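Local coordinates for protein nucleoporin NUP82 (Chaetomium thermophilum, PDB 5CWW) that probably serves as a structural component of the nuclear pore complex, its N-terminal beta-propeller domain binding other proteins of the assembly, at residues Arg359-Arg362 and Pro363-Pro367; Glu332-Ser335 and Glu336-Gln340; Leu377-Glu380 and Asp381-Asp384; Ala225-Tyr229 and Leu230-Phe234. All blocks are in the same frame, centred on the assembly; numbering follows the deposited sequence.

All four contacts are local turns or helix ends at the periphery of the propeller, and none is wholly buried. Contacts 1 and 3 lie at the surface, whereas contacts 2 and 4 are partly buried and set aromatic rings against neighbouring atoms. Contact 1 joins two of the others: its loop touches the helix of contact 2 and the loop of contact 4, while contacts 2 and 4 do not meet. Contact 3 stands apart, its centre about 37 Å from that of contact 1. Water bridges contact 1, backbone bonds and an aromatic face build contact 2, and amide side chains dominate contacts 3 and 4.

Contact 1 (Arg359-Arg362 and Pro363-Pro367); sequences RPSR and PGLVP
With chi1 at -174°, CG of Arg359 lies opposite the backbone nitrogen, and bends farther out, including chi3 at -64°, lay the chain across Leu365. The leucine meets it with chi1 at -57°, CG opposite its own carbonyl carbon and CD2 foremost. Both CD and NH1 of Arg359 come to 3.8 Å from Leu365 CD2, a methyl that lies obliquely to the guanidinium plane, and the two side chains cross at about a right angle. The polar end of the arginine is held from outside, where NE donates to Leu288 O. The intervening loop links strand 354-358 to strand 369-370, the outer strand of a four-stranded antiparallel propeller blade, and it reverses through a cis peptide bond between Arg362 and Pro363. Across this reversal Ser361 O lies 3.3 Å from Gly364 CA. No direct hydrogen bond spans the turn. Instead one water donates to Pro360 O at a short 2.5 Å and to Gly364 O at 2.9 Å, bridging the two carbonyl oxygens, which lie 4.4 Å apart; Trp450 NE1 adds a weak hydrogen bond to Gly364 O. On the helix 321-338 side, Pro360 packs on Trp333, Ser361 N makes a weak hydrogen bond to Glu336 OE1, and the extended Arg362 reaches Glu336 OE2 in a long, weak ion pair.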
loop_
_atom_site.group_PDB
_atom_site.type_symbol
_atom_site.label_atom_id
_atom_site.label_comp_id
_atom_site.label_asym_id
_atom_site.label_seq_id
_atom_site.Cartn_x
_atom_site.Cartn_y
_atom_site.Cartn_z
ATOM N N ARG B 359 11.843 1.986 18.574
ATOM C CA ARG B 359 11.544 0.701 17.961
ATOM C C ARG B 359 12.461 -0.371 18.537
ATOM O O ARG B 359 13.667 -0.154 18.644
ATOM C CB ARG B 359 11.718 0.762 16.445
ATOM C CG ARG B 359 11.283 -0.503 15.723
ATOM C CD ARG B 359 12.114 -0.739 14.478
ATOM N NE ARG B 359 11.936 0.319 13.486
ATOM C CZ ARG B 359 12.874 1.182 13.104
ATOM N NH1 ARG B 359 14.094 1.148 13.624
ATOM N NH2 ARG B 359 12.584 2.095 12.190
ATOM N N PRO B 360 11.894 -1.524 18.928
ATOM C CA PRO B 360 12.754 -2.651 19.296
ATOM C C PRO B 360 13.715 -3.011 18.170
ATOM O O PRO B 360 13.321 -2.986 17.002
ATOM C CB PRO B 360 11.758 -3.783 19.550
ATOM C CG PRO B 360 10.516 -3.085 19.990
ATOM C CD PRO B 360 10.472 -1.814 19.187
ATOM N N SER B 361 14.955 -3.336 18.520
ATOM C CA SER B 361 15.954 -3.721 17.532
ATOM C C SER B 361 15.907 -5.221 17.277
ATOM O O SER B 361 16.302 -5.686 16.210
ATOM C CB SER B 361 17.353 -3.307 17.989
ATOM O OG SER B 361 17.484 -1.895 17.990
ATOM N N ARG B 362 15.427 -5.970 18.265
ATOM C CA ARG B 362 15.264 -7.417 18.127
ATOM C C ARG B 362 13.784 -7.751 17.946
ATOM O O ARG B 362 12.927 -7.035 18.461
ATOM C CB ARG B 362 15.823 -8.142 19.349
ATOM C CG ARG B 362 17.221 -7.705 19.748
ATOM C CD ARG B 362 17.640 -8.336 21.063
ATOM N NE ARG B 362 18.850 -7.720 21.604
ATOM C CZ ARG B 362 19.417 -8.068 22.755
ATOM N NH1 ARG B 362 18.887 -9.030 23.499
ATOM N NH2 ARG B 362 20.516 -7.451 23.165
ATOM N N PRO B 363 13.471 -8.839 17.218
ATOM C CA PRO B 363 14.396 -9.751 16.533
ATOM C C PRO B 363 15.064 -9.103 15.325
ATOM O O PRO B 363 16.137 -9.539 14.910
ATOM C CB PRO B 363 13.491 -10.913 16.091
ATOM C CG PRO B 363 12.223 -10.758 16.858
ATOM C CD PRO B 363 12.076 -9.297 17.105
ATOM N N GLY B 364 14.429 -8.071 14.775
ATOM C CA GLY B 364 14.975 -7.342 13.645
ATOM C C GLY B 364 14.116 -6.141 13.302
ATOM O O GLY B 364 12.990 -6.026 13.783
ATOM N N LEU B 365 14.637 -5.249 12.467
ATOM C CA LEU B 365 13.918 -4.028 12.114
ATOM C C LEU B 365 12.856 -4.285 11.052
ATOM O O LEU B 365 11.814 -3.629 11.029
ATOM C CB LEU B 365 14.888 -2.957 11.613
ATOM C CG LEU B 365 16.033 -2.551 12.544
ATOM C CD1 LEU B 365 16.737 -1.320 11.983
ATOM C CD2 LEU B 365 15.551 -2.294 13.963
ATOM N N VAL B 366 13.129 -5.245 10.173
ATOM C CA VAL B 366 12.253 -5.525 9.045
ATOM C C VAL B 366 11.408 -6.764 9.331
ATOM O O VAL B 366 11.945 -7.859 9.478
ATOM C CB VAL B 366 13.061 -5.730 7.750
ATOM C CG1 VAL B 366 12.137 -5.944 6.558
ATOM C CG2 VAL B 366 13.973 -4.532 7.510
ATOM N N PRO B 367 10.078 -6.599 9.424
ATOM C CA PRO B 367 9.243 -7.782 9.643
ATOM C C PRO B 367 9.125 -8.637 8.388
ATOM O O PRO B 367 9.466 -8.188 7.293
ATOM C CB PRO B 367 7.889 -7.189 10.035
ATOM C CG PRO B 367 7.858 -5.864 9.395
ATOM C CD PRO B 367 9.275 -5.365 9.362
HETATM O O HOH W 1 11.587 -4.157 15.550
#

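Contact 2 (Glu332-Ser335 and Glu336-Gln340); sequences EWMS and EIDNQ
Glu332 O and the N-H of Glu336 make a weak bond across the final turns of the alpha-helix 321-338, where the backbone pattern begins to mix i to i+4 with i to i+3 links. The same carbonyl takes a shorter bond from Ser335 OG, at 2.7 Å. Next along, Trp333 O receives Glu336 N at 3.3 Å, from above its carbonyl plane. Its indole extends to Ile337, one turn on, whose CD1 sits over one face of the six-membered ring, 3.6 Å from the centroid and 21° off the normal, a CH-pi contact. Trp450 and Trp267 meet the indole from other parts of the chain, which places it in an aromatic cluster. Met334 O is gripped twice: Asp338 N comes nearly along the C=O axis at 3.0 Å, while Ile337 N, at 2.8 Å, stands well above the carbonyl plane. The methionine chain, folded at chi2 and chi3, packs against helix 298-315, with SD 4.1 Å from Ile337 CB. Ser335 closes the walk where the helix ends: its O accepts a weak bond from the N-H of Asn339, the first residue to leave helical geometry, at 3.3 Å and an N-H...O angle of 163°.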
loop_
_atom_site.group_PDB
_atom_site.type_symbol
_atom_site.label_atom_id
_atom_site.label_comp_id
_atom_site.label_asym_id
_atom_site.label_seq_id
_atom_site.Cartn_x
_atom_site.Cartn_y
_atom_site.Cartn_z
ATOM N N GLU B 332 10.406 -11.520 22.401
ATOM C CA GLU B 332 11.681 -10.821 22.314
ATOM C C GLU B 332 11.455 -9.353 21.958
ATOM O O GLU B 332 12.068 -8.456 22.536
ATOM C CB GLU B 332 12.582 -11.497 21.281
ATOM C CG GLU B 332 14.000 -10.961 21.240
ATOM C CD GLU B 332 14.899 -11.770 20.324
ATOM O OE1 GLU B 332 14.415 -12.761 19.737
ATOM O OE2 GLU B 332 16.089 -11.413 20.192
ATOM N N TRP B 333 10.554 -9.123 21.009
ATOM C CA TRP B 333 10.159 -7.776 20.615
ATOM C C TRP B 333 9.623 -6.988 21.809
ATOM O O TRP B 333 10.030 -5.851 22.048
ATOM C CB TRP B 333 9.109 -7.853 19.503
ATOM C CG TRP B 333 8.663 -6.534 18.957
ATOM C CD1 TRP B 333 9.273 -5.805 17.979
ATOM C CD2 TRP B 333 7.493 -5.796 19.336
ATOM N NE1 TRP B 333 8.561 -4.655 17.730
ATOM C CE2 TRP B 333 7.464 -4.627 18.550
ATOM C CE3 TRP B 333 6.471 -6.011 20.264
ATOM C CZ2 TRP B 333 6.455 -3.674 18.670
ATOM C CZ3 TRP B 333 5.470 -5.065 20.380
ATOM C CH2 TRP B 333 5.471 -3.911 19.587
ATOM N N MET B 334 8.718 -7.606 22.564
ATOM C CA MET B 334 8.092 -6.951 23.708
ATOM C C MET B 334 9.087 -6.662 24.830
ATOM O O MET B 334 8.957 -5.659 25.533
ATOM C CB MET B 334 6.947 -7.812 24.249
ATOM C CG MET B 334 6.208 -7.204 25.442
ATOM S SD MET B 334 5.552 -5.554 25.115
ATOM C CE MET B 334 4.330 -5.918 23.855
ATOM N N SER B 335 10.071 -7.540 25.003
ATOM C CA SER B 335 11.044 -7.385 26.082
ATOM C C SER B 335 11.860 -6.106 25.902
ATOM O O SER B 335 12.347 -5.527 26.873
ATOM C CB SER B 335 11.976 -8.597 26.149
ATOM O OG SER B 335 12.900 -8.593 25.074
ATOM N N GLU B 336 12.002 -5.672 24.654
ATOM C CA GLU B 336 12.684 -4.419 24.353
ATOM C C GLU B 336 11.857 -3.225 24.825
ATOM O O GLU B 336 12.392 -2.140 25.046
ATOM C CB GLU B 336 12.952 -4.304 22.853
ATOM C CG GLU B 336 13.829 -5.411 22.280
ATOM C CD GLU B 336 15.299 -5.046 22.261
ATOM O OE1 GLU B 336 15.644 -3.988 21.695
ATOM O OE2 GLU B 336 16.111 -5.821 22.810
ATOM N N ILE B 337 10.553 -3.433 24.976
ATOM C CA ILE B 337 9.645 -2.366 25.387
ATOM C C ILE B 337 9.466 -2.331 26.906
ATOM O O ILE B 337 9.365 -1.254 27.496
ATOM C CB ILE B 337 8.266 -2.517 24.706
ATOM C CG1 ILE B 337 8.433 -2.498 23.182
ATOM C CG2 ILE B 337 7.321 -1.402 25.144
ATOM C CD1 ILE B 337 7.165 -2.798 22.403
ATOM N N ASP B 338 9.427 -3.501 27.536
ATOM C CA ASP B 338 9.288 -3.579 28.990
ATOM C C ASP B 338 10.490 -2.953 29.693
ATOM O O ASP B 338 10.337 -2.230 30.678
ATOM C CB ASP B 338 9.125 -5.033 29.439
ATOM C CG ASP B 338 7.814 -5.643 28.980
ATOM O OD1 ASP B 338 6.810 -4.906 28.883
ATOM O OD2 ASP B 338 7.787 -6.865 28.718
ATOM N N ASN B 339 11.682 -3.232 29.173
ATOM C CA ASN B 339 12.924 -2.707 29.732
ATOM C C ASN B 339 13.271 -1.351 29.131
ATOM O O ASN B 339 14.436 -1.053 28.875
ATOM C CB ASN B 339 14.073 -3.690 29.500
ATOM C CG ASN B 339 13.814 -5.046 30.124
ATOM O OD1 ASN B 339 13.230 -5.144 31.204
ATOM N ND2 ASN B 339 14.246 -6.102 29.444
ATOM N N GLN B 340 12.245 -0.538 28.906
ATOM C CA GLN B 340 12.408 0.762 28.272
ATOM C C GLN B 340 11.569 1.819 28.980
ATOM O O GLN B 340 10.374 1.629 29.206
ATOM C CB GLN B 340 12.026 0.677 26.792
ATOM C CG GLN B 340 12.243 1.961 26.010
ATOM C CD GLN B 340 11.759 1.868 24.574
ATOM O OE1 GLN B 340 11.263 2.846 24.017
ATOM N NE2 GLN B 340 11.910 0.696 23.965
#

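Contact 3 (Leu377-Glu380 and Asp381-Asp384); sequences LNPE and DEQD
Glu382 reaches back over the turn to Pro379 and Asn378. From CB, a chi1 of -74° places CG opposite the carbonyl carbon, and CG comes to 3.5 Å from Pro379 O; the chain then runs on extended. CD lies 3.5 Å from Asn378 ND2, and the two carboxylate oxygens take separate roles. OE2 accepts the N-H of Asn378 ND2 at 3.2 Å in an almost straight bond (175°). The acceptor lies in the plane of the amide, the donor stands above that of the carboxylate, and the two planes are 85° apart. OE1 touches the proline ring, 4.0 Å from Pro379 CD, and forms a salt bridge with Lys438 NZ, which also donates to Asn378 OD1. One lysine thus braces both side chains, and its charge would probably offset that of the carboxylate. The chain turns between them at Asp381, in left-handed backbone geometry, with Glu380 and Asp381 at the exposed apex. The loop runs from edge strand 374-376 to the short helix 384-387: Lys438 belongs to strand 437-441 of the same sheet, Pro379 packs on Thr475 of strand 469-476, and at the helix start both carboxylate oxygens of Asp384 form salt bridges with basic side-chain groups of another protein.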
loop_
_atom_site.group_PDB
_atom_site.type_symbol
_atom_site.label_atom_id
_atom_site.label_comp_id
_atom_site.label_asym_id
_atom_site.label_seq_id
_atom_site.Cartn_x
_atom_site.Cartn_y
_atom_site.Cartn_z
ATOM N N LEU B 377 -13.020 -18.957 -0.034
ATOM C CA LEU B 377 -14.342 -18.734 -0.625
ATOM C C LEU B 377 -14.336 -17.587 -1.635
ATOM O O LEU B 377 -15.338 -16.890 -1.802
ATOM C CB LEU B 377 -15.384 -18.454 0.460
ATOM C CG LEU B 377 -15.541 -19.498 1.565
ATOM C CD1 LEU B 377 -16.712 -19.116 2.454
ATOM C CD2 LEU B 377 -15.738 -20.895 0.993
ATOM N N ASN B 378 -13.206 -17.395 -2.309
ATOM C CA ASN B 378 -13.116 -16.395 -3.365
ATOM C C ASN B 378 -14.055 -16.746 -4.518
ATOM O O ASN B 378 -14.218 -17.921 -4.844
ATOM C CB ASN B 378 -11.676 -16.286 -3.868
ATOM C CG ASN B 378 -11.472 -15.115 -4.804
ATOM O OD1 ASN B 378 -11.445 -13.963 -4.374
ATOM N ND2 ASN B 378 -11.308 -15.403 -6.093
ATOM N N PRO B 379 -14.689 -15.733 -5.133
ATOM C CA PRO B 379 -15.495 -16.017 -6.326
ATOM C C PRO B 379 -14.669 -16.677 -7.423
ATOM O O PRO B 379 -13.524 -16.284 -7.648
ATOM C CB PRO B 379 -15.981 -14.633 -6.765
ATOM C CG PRO B 379 -15.919 -13.798 -5.540
ATOM C CD PRO B 379 -14.758 -14.313 -4.748
ATOM N N GLU B 380 -15.238 -17.676 -8.086
ATOM C CA GLU B 380 -14.530 -18.385 -9.141
ATOM C C GLU B 380 -14.812 -17.737 -10.493
ATOM O O GLU B 380 -15.828 -17.061 -10.667
ATOM C CB GLU B 380 -14.929 -19.864 -9.160
ATOM C CG GLU B 380 -16.424 -20.117 -9.286
ATOM C CD GLU B 380 -16.772 -21.594 -9.232
ATOM O OE1 GLU B 380 -15.864 -22.412 -8.974
ATOM O OE2 GLU B 380 -17.954 -21.936 -9.449
ATOM N N ASP B 381 -13.894 -17.935 -11.434
ATOM C CA ASP B 381 -14.019 -17.394 -12.786
ATOM C C ASP B 381 -14.090 -15.868 -12.793
ATOM O O ASP B 381 -14.893 -15.278 -13.516
ATOM C CB ASP B 381 -15.251 -17.977 -13.486
ATOM C CG ASP B 381 -15.211 -19.490 -13.567
ATOM O OD1 ASP B 381 -14.098 -20.056 -13.561
ATOM O OD2 ASP B 381 -16.291 -20.113 -13.638
ATOM N N GLU B 382 -13.242 -15.235 -11.989
ATOM C CA GLU B 382 -13.130 -13.782 -11.996
ATOM C C GLU B 382 -12.481 -13.312 -13.295
ATOM O O GLU B 382 -11.560 -13.954 -13.801
ATOM C CB GLU B 382 -12.313 -13.288 -10.798
ATOM C CG GLU B 382 -13.041 -13.361 -9.466
ATOM C CD GLU B 382 -12.203 -12.833 -8.315
ATOM O OE1 GLU B 382 -12.757 -12.117 -7.455
ATOM O OE2 GLU B 382 -10.992 -13.136 -8.269
ATOM N N GLN B 383 -12.964 -12.194 -13.827
ATOM C CA GLN B 383 -12.386 -11.611 -15.033
ATOM C C GLN B 383 -11.107 -10.850 -14.697
ATOM O O GLN B 383 -10.787 -10.652 -13.527
ATOM C CB GLN B 383 -13.394 -10.683 -15.712
ATOM C CG GLN B 383 -14.665 -11.386 -16.157
ATOM C CD GLN B 383 -14.394 -12.493 -17.158
ATOM O OE1 GLN B 383 -13.925 -12.242 -18.268
ATOM N NE2 GLN B 383 -14.679 -13.729 -16.763
ATOM N N ASP B 384 -10.381 -10.424 -15.726
ATOM C CA ASP B 384 -9.114 -9.728 -15.527
ATOM C C ASP B 384 -9.307 -8.431 -14.745
ATOM O O ASP B 384 -8.533 -8.129 -13.838
ATOM C CB ASP B 384 -8.440 -9.434 -16.873
ATOM C CG ASP B 384 -7.908 -10.690 -17.552
ATOM O OD1 ASP B 384 -7.692 -11.707 -16.860
ATOM O OD2 ASP B 384 -7.698 -10.655 -18.783
#

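Contact 4 (Ala225-Tyr229 and Leu230-Phe234); sequences ADATY and LDQDF
Tyr229 opens a type I beta turn that carries Leu230 and Asp231 at its centre and ends at Gln232, which is hydrogen-bonded back to Tyr229. The CB of Leu230 points away from 225-229, whereas Asp231, its CG lodged between its own backbone nitrogen and carbonyl carbon, brings OD1 to 3.7 Å from Tyr229 CB. That oxygen's main partner is Arg454 NE, through a salt bridge. At Gln232 the N-H closes the turn on Tyr229 O with a weak bond of 3.3 Å. The side chain, extended beyond CG, reaches back along the preceding residues: CG passes 3.5 Å from Tyr229 O, and OE1 accepts two successive backbone N-H groups, Thr228 N at 2.6 Å and Tyr229 N at 2.8 Å. The first donor stands above the amide carbonyl plane (37°) and the second is tilted only modestly from it. Two bonds on one oxygen should restrict the rotation of the amide, around which the preceding backbone curves. Phe234 finishes the loop with its ring edge inward. Its CE1 lies 3.3 Å from Ala227 CB, close packing near the ring plane, and CZ is 3.4 Å from Tyr229 O, while Gln232 O sits over the centre of one ring face. Asp226 forms a salt bridge with a basic side chain of another protein, against which Ala225 and Gln232 also pack. The loop follows helix 221-225: Phe234 bonds through its backbone to Asp220 at the end of strand 217-220 and sets its ring on Leu224 and Val366, and Leu230 is tied by its backbone to Pro452.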
loop_
_atom_site.group_PDB
_atom_site.type_symbol
_atom_site.label_atom_id
_atom_site.label_comp_id
_atom_site.label_asym_id
_atom_site.label_seq_id
_atom_site.Cartn_x
_atom_site.Cartn_y
_atom_site.Cartn_z
ATOM N N ALA B 225 10.637 -10.656 0.032
ATOM C CA ALA B 225 9.707 -11.735 -0.302
ATOM C C ALA B 225 10.429 -13.066 -0.486
ATOM O O ALA B 225 9.882 -14.124 -0.176
ATOM C CB ALA B 225 8.924 -11.387 -1.562
ATOM N N ASP B 226 11.661 -13.005 -0.978
ATOM C CA ASP B 226 12.406 -14.205 -1.345
ATOM C C ASP B 226 13.512 -14.525 -0.343
ATOM O O ASP B 226 14.278 -15.467 -0.534
ATOM C CB ASP B 226 12.996 -14.040 -2.745
ATOM C CG ASP B 226 11.936 -13.746 -3.787
ATOM O OD1 ASP B 226 10.879 -14.414 -3.766
ATOM O OD2 ASP B 226 12.153 -12.841 -4.621
ATOM N N ALA B 227 13.584 -13.739 0.725
ATOM C CA ALA B 227 14.628 -13.888 1.731
ATOM C C ALA B 227 14.334 -15.057 2.665
ATOM O O ALA B 227 13.183 -15.462 2.820
ATOM C CB ALA B 227 14.775 -12.608 2.526
ATOM N N THR B 228 15.385 -15.578 3.293
ATOM C CA THR B 228 15.276 -16.739 4.168
ATOM C C THR B 228 15.465 -16.364 5.636
ATOM O O THR B 228 14.801 -16.923 6.508
ATOM C CB THR B 228 16.313 -17.819 3.789
ATOM O OG1 THR B 228 16.126 -18.208 2.422
ATOM C CG2 THR B 228 16.179 -19.047 4.682
ATOM N N TYR B 229 16.362 -15.418 5.906
ATOM C CA TYR B 229 16.702 -15.049 7.279
ATOM C C TYR B 229 16.480 -13.561 7.529
ATOM O O TYR B 229 16.568 -12.750 6.607
ATOM C CB TYR B 229 18.153 -15.427 7.579
ATOM C CG TYR B 229 18.444 -16.897 7.372
ATOM C CD1 TYR B 229 18.017 -17.846 8.291
ATOM C CD2 TYR B 229 19.145 -17.335 6.256
ATOM C CE1 TYR B 229 18.280 -19.191 8.104
ATOM C CE2 TYR B 229 19.414 -18.677 6.062
ATOM C CZ TYR B 229 18.979 -19.599 6.989
ATOM O OH TYR B 229 19.243 -20.937 6.799
ATOM N N LEU B 230 16.201 -13.209 8.783
ATOM C CA LEU B 230 15.815 -11.843 9.144
ATOM C C LEU B 230 16.949 -10.822 9.024
ATOM O O LEU B 230 16.699 -9.615 9.064
ATOM C CB LEU B 230 15.260 -11.810 10.579
ATOM C CG LEU B 230 16.116 -12.357 11.731
ATOM C CD1 LEU B 230 17.284 -11.450 12.098
ATOM C CD2 LEU B 230 15.249 -12.564 12.958
ATOM N N ASP B 231 18.185 -11.296 8.885
ATOM C CA ASP B 231 19.342 -10.401 8.850
ATOM C C ASP B 231 19.897 -10.214 7.439
ATOM O O ASP B 231 20.929 -9.571 7.257
ATOM C CB ASP B 231 20.446 -10.918 9.780
ATOM C CG ASP B 231 20.844 -12.349 9.484
ATOM O OD1 ASP B 231 20.637 -12.813 8.344
ATOM O OD2 ASP B 231 21.373 -13.015 10.398
ATOM N N GLN B 232 19.216 -10.775 6.445
ATOM C CA GLN B 232 19.609 -10.565 5.058
ATOM C C GLN B 232 19.349 -9.117 4.667
ATOM O O GLN B 232 18.696 -8.372 5.399
ATOM C CB GLN B 232 18.858 -11.514 4.123
ATOM C CG GLN B 232 19.243 -12.978 4.289
ATOM C CD GLN B 232 18.561 -13.880 3.278
ATOM O OE1 GLN B 232 17.873 -14.831 3.644
ATOM N NE2 GLN B 232 18.754 -13.587 1.997
ATOM N N ASP B 233 19.865 -8.722 3.510
ATOM C CA ASP B 233 19.767 -7.341 3.062
ATOM C C ASP B 233 18.405 -7.055 2.433
ATOM O O ASP B 233 18.028 -7.676 1.439
ATOM C CB ASP B 233 20.885 -7.033 2.067
ATOM C CG ASP B 233 20.607 -5.799 1.240
ATOM O OD1 ASP B 233 20.528 -4.696 1.825
ATOM O OD2 ASP B 233 20.473 -5.933 0.005
ATOM N N PHE B 234 17.675 -6.111 3.023
ATOM C CA PHE B 234 16.372 -5.696 2.508
ATOM C C PHE B 234 16.386 -4.226 2.116
ATOM O O PHE B 234 15.354 -3.667 1.741
ATOM C CB PHE B 234 15.278 -5.939 3.548
ATOM C CG PHE B 234 15.344 -7.290 4.189
ATOM C CD1 PHE B 234 15.311 -8.439 3.416
ATOM C CD2 PHE B 234 15.440 -7.414 5.562
ATOM C CE1 PHE B 234 15.373 -9.685 4.003
ATOM C CE2 PHE B 234 15.503 -8.659 6.157
ATOM C CZ PHE B 234 15.469 -9.796 5.376
#